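Local coordinates for NTF2 fold protein loop-helix-loop design NT-9 (Synthetic construct, PDB 6W90) that is a computationally designed NTF2-fold protein with no known natural function, whose curved sheet and helices enclose a pocket that holds a phospholipid in the crystal, at residues A[97-101]-A[111-115]; A[33-37]-A[107-112]. All coordinates share one frame. Residue numbers count along the deposited sequence, not the author numbering.

Both contacts are built on strand 108-114 of the curved mixed sheet in this NTF2-like fold, and their centres lie 14 Å apart. Interaction 2 involves the earlier part of the chain: the end of helix 24-35 and the short strand 36-37 meet the beginning of strand 108-114, some 70 residues later. Interaction 1 is local, pairing the two arms of the hairpin 94-105/108-114 toward the far end of that last strand. Arg111 and Ile112 belong to both. Because each contact touches the phospholipid, the strand lines the pocket along much of its length, from the acyl-chain tails at interaction 2 to the glycerol ester near Gln114 in interaction 1; Thr97 of the partner strand holds the phosphate.

Interaction 1: residues A[97-101]-A[111-115]; sequences TFEIE and RIRQQ. With 3PE (1,2-Distearoyl-sn-glycerophosphoethanolamine), chain B.
Strands 97-101 and 111-114 run antiparallel but splayed, their directions 138° apart and their axes 4.7 Å apart at closest. Arg111 stands beside the pairing, its guanidinium, like that of Arg113, bridged to Glu43. Ile112 (m, t) sets CG2 3.9 Å from CG2 of Ile100 (p, t), apolar branches suited to the lipid side. Arg113 forms the hydrogen-bonded pair with Glu101 (Glu101 N to Arg113 O 3.0 Å, Arg113 N to Glu101 O 2.8 Å). At Gln114 (t, t) the strands are still close (Ile100 CA to Gln114 CA 4.9 Å); Gln114 NE2 lies 3.6 Å from Phe98 CD1, at the ring edge. Gln114 NE2 bonds weakly to lipid O31 (3.3 Å). Beyond, the strands part and waters replace backbone bonds, one joining Gln114 NE2, Thr97 O and Glu99 N, another Gln115 N and Glu99 O. Thr97 N binds lipid phosphate oxygen O12 at 2.9 Å; Phe98 CZ approaches lipid acyl carbon C2A at 3.3 Å. This is a beta hairpin opening at the mouth of an NTF2-like pocket.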
loop_
_atom_site.group_PDB
_atom_site.type_symbol
_atom_site.label_atom_id
_atom_site.label_comp_id
_atom_site.label_asym_id
_atom_site.label_seq_id
_atom_site.Cartn_x
_atom_site.Cartn_y
_atom_site.Cartn_z
ATOM N N THR A 97 10.179 -7.364 -0.881
ATOM C CA THR A 97 8.854 -7.896 -0.617
ATOM C C THR A 97 8.082 -6.891 0.214
ATOM O O THR A 97 8.504 -6.543 1.322
ATOM C CB THR A 97 8.915 -9.248 0.063
ATOM O OG1 THR A 97 9.847 -10.069 -0.638
ATOM C CG2 THR A 97 7.542 -9.867 0.001
ATOM N N PHE A 98 6.997 -6.380 -0.368
ATOM C CA PHE A 98 6.069 -5.441 0.249
ATOM C C PHE A 98 4.894 -6.266 0.756
ATOM O O PHE A 98 4.112 -6.786 -0.045
ATOM C CB PHE A 98 5.649 -4.414 -0.800
ATOM C CG PHE A 98 4.600 -3.456 -0.355
ATOM C CD1 PHE A 98 4.832 -2.576 0.674
ATOM C CD2 PHE A 98 3.368 -3.438 -0.969
ATOM C CE1 PHE A 98 3.876 -1.683 1.063
ATOM C CE2 PHE A 98 2.404 -2.547 -0.555
ATOM C CZ PHE A 98 2.679 -1.656 0.453
ATOM N N GLU A 99 4.821 -6.469 2.065
ATOM C CA GLU A 99 3.806 -7.331 2.645
ATOM C C GLU A 99 2.954 -6.514 3.593
ATOM O O GLU A 99 3.502 -5.852 4.484
ATOM C CB GLU A 99 4.401 -8.504 3.425
ATOM C CG GLU A 99 3.301 -9.317 4.136
ATOM C CD GLU A 99 3.751 -10.654 4.716
ATOM O OE1 GLU A 99 4.963 -10.820 4.977
ATOM O OE2 GLU A 99 2.874 -11.531 4.912
ATOM N N ILE A 100 1.627 -6.585 3.444
ATOM C CA ILE A 100 0.763 -5.773 4.280
ATOM C C ILE A 100 -0.426 -6.583 4.743
ATOM O O ILE A 100 -0.897 -7.502 4.061
ATOM C CB ILE A 100 0.242 -4.477 3.607
ATOM C CG1 ILE A 100 -0.510 -4.764 2.311
ATOM C CG2 ILE A 100 1.423 -3.495 3.427
ATOM C CD1 ILE A 100 -1.230 -3.476 1.739
ATOM N N GLU A 101 -0.890 -6.236 5.931
ATOM C CA GLU A 101 -2.116 -6.735 6.503
ATOM C C GLU A 101 -3.109 -5.600 6.513
ATOM O O GLU A 101 -2.776 -4.504 6.954
ATOM C CB GLU A 101 -1.920 -7.152 7.937
ATOM C CG GLU A 101 -1.722 -8.570 8.228
ATOM C CD GLU A 101 -1.595 -8.767 9.744
ATOM O OE1 GLU A 101 -0.702 -8.142 10.392
ATOM O OE2 GLU A 101 -2.412 -9.515 10.298
ATOM N N ARG A 111 -7.414 -0.060 8.138
ATOM C CA ARG A 111 -6.109 -0.229 8.769
ATOM C C ARG A 111 -5.188 -0.932 7.789
ATOM O O ARG A 111 -5.610 -1.886 7.130
ATOM C CB ARG A 111 -6.266 -1.041 10.074
ATOM C CG ARG A 111 -5.164 -0.887 11.040
ATOM C CD ARG A 111 -5.535 -1.518 12.364
ATOM N NE ARG A 111 -4.302 -1.702 13.090
ATOM C CZ ARG A 111 -4.151 -2.567 14.069
ATOM N NH1 ARG A 111 -5.184 -3.300 14.449
ATOM N NH2 ARG A 111 -2.978 -2.693 14.662
ATOM N N ILE A 112 -3.925 -0.506 7.739
ATOM C CA ILE A 112 -2.847 -1.175 7.016
ATOM C C ILE A 112 -1.721 -1.320 8.018
ATOM O O ILE A 112 -1.413 -0.361 8.730
ATOM C CB ILE A 112 -2.338 -0.395 5.790
ATOM C CG1 ILE A 112 -3.449 -0.291 4.762
ATOM C CG2 ILE A 112 -1.065 -1.039 5.258
ATOM C CD1 ILE A 112 -3.165 0.601 3.606
ATOM N N ARG A 113 -1.107 -2.494 8.081
ATOM C CA ARG A 113 0.041 -2.709 8.960
ATOM C C ARG A 113 1.140 -3.379 8.155
ATOM O O ARG A 113 0.892 -4.378 7.483
ATOM C CB ARG A 113 -0.376 -3.549 10.184
ATOM C CG ARG A 113 0.595 -3.532 11.366
ATOM C CD ARG A 113 -0.019 -4.170 12.656
ATOM N NE ARG A 113 -0.297 -3.191 13.711
ATOM C CZ ARG A 113 0.180 -3.238 14.956
ATOM N NH1 ARG A 113 -0.138 -2.290 15.829
ATOM N NH2 ARG A 113 0.967 -4.230 15.344
ATOM N N GLN A 114 2.337 -2.800 8.189
ATOM C CA GLN A 114 3.525 -3.325 7.540
ATOM C C GLN A 114 4.610 -3.421 8.607
ATOM O O GLN A 114 4.743 -2.520 9.437
ATOM C CB GLN A 114 3.955 -2.389 6.397
ATOM C CG GLN A 114 5.129 -2.868 5.584
ATOM C CD GLN A 114 5.662 -1.866 4.538
ATOM O OE1 GLN A 114 5.255 -0.708 4.456
ATOM N NE2 GLN A 114 6.620 -2.324 3.763
ATOM N N GLN A 115 5.409 -4.479 8.572
ATOM C CA GLN A 115 6.607 -4.522 9.380
ATOM C C GLN A 115 7.783 -4.021 8.551
ATOM O O GLN A 115 7.814 -4.132 7.322
ATOM C CB GLN A 115 6.866 -5.929 9.916
ATOM C CG GLN A 115 8.015 -5.997 10.972
ATOM C CD GLN A 115 7.932 -4.949 12.118
ATOM O OE1 GLN A 115 8.134 -3.741 11.910
ATOM N NE2 GLN A 115 7.677 -5.428 13.337
HETATM P P 3PE B . 12.529 -5.949 1.850
HETATM N N 3PE B . 10.832 -6.893 5.774
HETATM O O11 3PE B . 11.453 -4.774 1.430
HETATM O O12 3PE B . 12.421 -7.107 0.893
HETATM O O13 3PE B . 12.089 -6.546 3.337
HETATM O O14 3PE B . 13.957 -5.423 1.983
HETATM C C11 3PE B . 10.960 -7.376 3.431
HETATM C C12 3PE B . 10.890 -7.987 4.826
HETATM C C1 3PE B . 11.466 -3.594 2.186
HETATM C C2 3PE B . 10.558 -2.525 1.559
HETATM C C3 3PE B . 9.286 -3.252 1.113
HETATM O O31 3PE B . 8.252 -2.353 0.842
HETATM O O32 3PE B . 9.446 -1.667 -0.927
HETATM C C31 3PE B . 8.486 -1.520 -0.257
HETATM C C32 3PE B . 7.488 -0.413 -0.574
HETATM C C33 3PE B . 7.628 0.142 -1.990
HETATM C C34 3PE B . 6.217 0.514 -2.441
HETATM C C35 3PE B . 6.217 1.462 -3.634
HETATM C C36 3PE B . 5.616 0.738 -4.842
HETATM C C37 3PE B . 4.085 0.669 -4.775
HETATM C C38 3PE B . 3.566 -0.514 -3.947
HETATM C C39 3PE B . 2.232 -1.054 -4.483
HETATM C C3A 3PE B . 1.076 -0.069 -4.267
HETATM C C3B 3PE B . -0.291 -0.733 -4.467
HETATM C C3C 3PE B . -0.944 -1.020 -3.113
HETATM C C3D 3PE B . -2.421 -1.387 -3.266
HETATM C C3E 3PE B . -2.961 -1.862 -1.912
HETATM C C3F 3PE B . -4.261 -2.656 -2.093
HETATM C C3G 3PE B . -4.758 -3.195 -0.745
HETATM C C3H 3PE B . -5.605 -4.470 -0.867
HETATM C C3I 3PE B . -7.048 -4.202 -1.302
HETATM O O21 3PE B . 10.279 -1.553 2.526
HETATM O O22 3PE B . 11.237 0.140 1.350
HETATM C C21 3PE B . 10.724 -0.220 2.365
HETATM C C22 3PE B . 10.530 0.754 3.545
HETATM C C23 3PE B . 9.497 1.855 3.259
HETATM C C24 3PE B . 8.052 1.346 3.295
HETATM C C25 3PE B . 7.043 2.419 2.854
HETATM C C26 3PE B . 5.759 1.699 2.432
HETATM C C27 3PE B . 4.727 2.626 1.787
HETATM C C28 3PE B . 3.511 1.825 1.294
HETATM C C29 3PE B . 2.448 1.509 2.364
HETATM C C2A 3PE B . 1.141 0.990 1.732
HETATM C C2B 3PE B . 0.046 2.052 1.624
HETATM C C2C 3PE B . -1.031 1.636 0.617
HETATM C C2D 3PE B . -1.617 2.892 -0.024
HETATM C C2E 3PE B . -2.833 2.594 -0.892
HETATM C C2F 3PE B . -2.408 2.195 -2.303
HETATM O O HOH W 1 7.105 -5.343 3.403
HETATM O O HOH W 2 4.990 -6.606 6.781
#

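Interaction 2: residues A[33-37]-A[107-112]. With 3PE (1,2-Distearoyl-sn-glycerophosphoethanolamine), chain B.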
loop_
_atom_site.group_PDB
_atom_site.type_symbol
_atom_site.label_atom_id
_atom_site.label_comp_id
_atom_site.label_asym_id
_atom_site.label_seq_id
_atom_site.Cartn_x
_atom_site.Cartn_y
_atom_site.Cartn_z
ATOM N N ASP A 33 -10.168 8.579 -2.187
ATOM C CA ASP A 33 -11.615 8.795 -2.320
ATOM C C ASP A 33 -12.368 7.461 -2.350
ATOM O O ASP A 33 -13.538 7.396 -1.964
ATOM C CB ASP A 33 -12.021 9.542 -3.601
ATOM C CG ASP A 33 -11.612 11.011 -3.609
ATOM O OD1 ASP A 33 -11.125 11.526 -2.587
ATOM O OD2 ASP A 33 -11.767 11.650 -4.673
ATOM N N LYS A 34 -11.750 6.411 -2.883
ATOM C CA LYS A 34 -12.407 5.125 -3.066
ATOM C C LYS A 34 -11.796 4.046 -2.201
ATOM O O LYS A 34 -12.520 3.244 -1.622
ATOM C CB LYS A 34 -12.336 4.697 -4.544
ATOM C CG LYS A 34 -13.020 5.697 -5.483
ATOM C CD LYS A 34 -13.371 5.107 -6.853
ATOM C CE LYS A 34 -12.145 4.805 -7.693
ATOM N NZ LYS A 34 -12.518 4.355 -9.066
ATOM N N LEU A 35 -10.474 3.995 -2.112
ATOM C CA LEU A 35 -9.828 2.849 -1.489
ATOM C C LEU A 35 -9.725 2.985 0.023
ATOM O O LEU A 35 -10.016 2.029 0.745
ATOM C CB LEU A 35 -8.427 2.653 -2.048
ATOM C CG LEU A 35 -7.663 1.402 -1.583
ATOM C CD1 LEU A 35 -8.378 0.176 -2.009
ATOM C CD2 LEU A 35 -6.269 1.505 -2.120
ATOM N N LEU A 36 -9.302 4.148 0.504
ATOM C CA LEU A 36 -9.007 4.313 1.924
ATOM C C LEU A 36 -10.142 4.989 2.688
ATOM O O LEU A 36 -10.731 5.978 2.242
ATOM C CB LEU A 36 -7.715 5.114 2.112
ATOM C CG LEU A 36 -6.506 4.550 1.386
ATOM C CD1 LEU A 36 -5.374 5.569 1.437
ATOM C CD2 LEU A 36 -6.037 3.277 1.947
ATOM N N SER A 37 -10.457 4.427 3.852
ATOM C CA SER A 37 -11.463 5.006 4.726
ATOM C C SER A 37 -10.985 6.337 5.300
ATOM O O SER A 37 -9.787 6.521 5.554
ATOM C CB SER A 37 -11.777 4.028 5.860
ATOM O OG SER A 37 -12.718 4.546 6.788
ATOM N N GLY A 107 -16.434 -1.352 2.588
ATOM C CA GLY A 107 -15.733 -1.505 1.333
ATOM C C GLY A 107 -14.453 -0.705 1.140
ATOM O O GLY A 107 -13.953 -0.605 0.021
ATOM N N LYS A 108 -13.897 -0.164 2.213
ATOM C CA LYS A 108 -12.693 0.647 2.159
ATOM C C LYS A 108 -11.687 0.135 3.179
ATOM O O LYS A 108 -12.019 -0.585 4.122
ATOM C CB LYS A 108 -13.020 2.118 2.440
ATOM C CG LYS A 108 -13.964 2.765 1.397
ATOM C CD LYS A 108 -13.972 4.291 1.531
ATOM C CE LYS A 108 -14.868 4.910 0.468
ATOM N NZ LYS A 108 -14.925 6.387 0.565
ATOM N N ILE A 109 -10.440 0.527 3.002
ATOM C CA ILE A 109 -9.395 0.133 3.943
ATOM C C ILE A 109 -9.387 1.019 5.182
ATOM O O ILE A 109 -9.140 2.229 5.093
ATOM C CB ILE A 109 -8.028 0.166 3.256
ATOM C CG1 ILE A 109 -8.071 -0.756 2.047
ATOM C CG2 ILE A 109 -6.882 -0.238 4.246
ATOM C CD1 ILE A 109 -6.750 -0.829 1.304
ATOM N N LYS A 110 -9.554 0.392 6.347
ATOM C CA LYS A 110 -9.505 1.110 7.620
ATOM C C LYS A 110 -8.155 1.034 8.312
ATOM O O LYS A 110 -7.777 1.983 9.008
ATOM C CB LYS A 110 -10.582 0.569 8.566
ATOM C CG LYS A 110 -10.693 1.355 9.889
ATOM C CD LYS A 110 -11.940 1.005 10.693
ATOM C CE LYS A 110 -11.801 1.417 12.161
ATOM N NZ LYS A 110 -13.088 1.188 12.887
ATOM N N ARG A 111 -7.414 -0.060 8.138
ATOM C CA ARG A 111 -6.109 -0.229 8.769
ATOM C C ARG A 111 -5.188 -0.932 7.789
ATOM O O ARG A 111 -5.610 -1.886 7.130
ATOM C CB ARG A 111 -6.266 -1.041 10.074
ATOM C CG ARG A 111 -5.164 -0.887 11.040
ATOM C CD ARG A 111 -5.535 -1.518 12.364
ATOM N NE ARG A 111 -4.302 -1.702 13.090
ATOM C CZ ARG A 111 -4.151 -2.567 14.069
ATOM N NH1 ARG A 111 -5.184 -3.300 14.449
ATOM N NH2 ARG A 111 -2.978 -2.693 14.662
ATOM N N ILE A 112 -3.925 -0.506 7.739
ATOM C CA ILE A 112 -2.847 -1.175 7.016
ATOM C C ILE A 112 -1.721 -1.320 8.018
ATOM O O ILE A 112 -1.413 -0.361 8.730
ATOM C CB ILE A 112 -2.338 -0.395 5.790
ATOM C CG1 ILE A 112 -3.449 -0.291 4.762
ATOM C CG2 ILE A 112 -1.065 -1.039 5.258
ATOM C CD1 ILE A 112 -3.165 0.601 3.606
HETATM P P 3PE B . 12.529 -5.949 1.850
HETATM N N 3PE B . 10.832 -6.893 5.774
HETATM O O11 3PE B . 11.453 -4.774 1.430
HETATM O O12 3PE B . 12.421 -7.107 0.893
HETATM O O13 3PE B . 12.089 -6.546 3.337
HETATM O O14 3PE B . 13.957 -5.423 1.983
HETATM C C11 3PE B . 10.960 -7.376 3.431
HETATM C C12 3PE B . 10.890 -7.987 4.826
HETATM C C1 3PE B . 11.466 -3.594 2.186
HETATM C C2 3PE B . 10.558 -2.525 1.559
HETATM C C3 3PE B . 9.286 -3.252 1.113
HETATM O O31 3PE B . 8.252 -2.353 0.842
HETATM O O32 3PE B . 9.446 -1.667 -0.927
HETATM C C31 3PE B . 8.486 -1.520 -0.257
HETATM C C32 3PE B . 7.488 -0.413 -0.574
HETATM C C33 3PE B . 7.628 0.142 -1.990
HETATM C C34 3PE B . 6.217 0.514 -2.441
HETATM C C35 3PE B . 6.217 1.462 -3.634
HETATM C C36 3PE B . 5.616 0.738 -4.842
HETATM C C37 3PE B . 4.085 0.669 -4.775
HETATM C C38 3PE B . 3.566 -0.514 -3.947
HETATM C C39 3PE B . 2.232 -1.054 -4.483
HETATM C C3A 3PE B . 1.076 -0.069 -4.267
HETATM C C3B 3PE B . -0.291 -0.733 -4.467
HETATM C C3C 3PE B . -0.944 -1.020 -3.113
HETATM C C3D 3PE B . -2.421 -1.387 -3.266
HETATM C C3E 3PE B . -2.961 -1.862 -1.912
HETATM C C3F 3PE B . -4.261 -2.656 -2.093
HETATM C C3G 3PE B . -4.758 -3.195 -0.745
HETATM C C3H 3PE B . -5.605 -4.470 -0.867
HETATM C C3I 3PE B . -7.048 -4.202 -1.302
HETATM O O21 3PE B . 10.279 -1.553 2.526
HETATM O O22 3PE B . 11.237 0.140 1.350
HETATM C C21 3PE B . 10.724 -0.220 2.365
HETATM C C22 3PE B . 10.530 0.754 3.545
HETATM C C23 3PE B . 9.497 1.855 3.259
HETATM C C24 3PE B . 8.052 1.346 3.295
HETATM C C25 3PE B . 7.043 2.419 2.854
HETATM C C26 3PE B . 5.759 1.699 2.432
HETATM C C27 3PE B . 4.727 2.626 1.787
HETATM C C28 3PE B . 3.511 1.825 1.294
HETATM C C29 3PE B . 2.448 1.509 2.364
HETATM C C2A 3PE B . 1.141 0.990 1.732
HETATM C C2B 3PE B . 0.046 2.052 1.624
HETATM C C2C 3PE B . -1.031 1.636 0.617
HETATM C C2D 3PE B . -1.617 2.892 -0.024
HETATM C C2E 3PE B . -2.833 2.594 -0.892
HETATM C C2F 3PE B . -2.408 2.195 -2.303
HETATM O O HOH W 3 -12.670 7.445 1.558
#
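Four aliphatic side chains make the apolar centre. Leu35 CG lies 3.8 Å from Ile109 CD1, and Leu36 CD2 is 3.9 Å from Ile109 CB and 4.3 Å from Ile112 CD1. Branched hydrocarbon suits this place, because the same surface meets the lipid tails: Ile109 CD1 is 3.7 Å from C3G, Leu35 CD2 3.8 Å from C2E and Ile112 CD1 3.8 Å from C2C. Tyr16 of helix 6-22 packs on Leu35.

Behind the side chains, the backbone turns from helix to strand. Helix 24-35 finishes with a wider, pi-type turn, and Leu36 is the first residue to leave helical angles, pairing in parallel with Ile109 at a CA-CA distance of 4.7 Å. Ile109 N donates to Leu35 O (2.7 Å), while Ser37 N donates to Ile109 O (2.8 Å), so Ile109 bonds to the residues before and after Leu36, as a parallel bridge requires. Just beyond, Lys110 and Arg111 both face Glu103 in a classic beta bulge, a common means of bending strands in such curved sheets.

At the polar edge, Lys108 lays its extended aliphatic chain along the helix end, with CG 3.4 Å from Lys34 O. Its NZ reaches Asp33 O (3.1 Å) and a water at 2.7 Å, which in turn donates to Leu36 O (2.5 Å). Ser37 OG turns to Asp39. Gly107, with positive phi, leads into the strand.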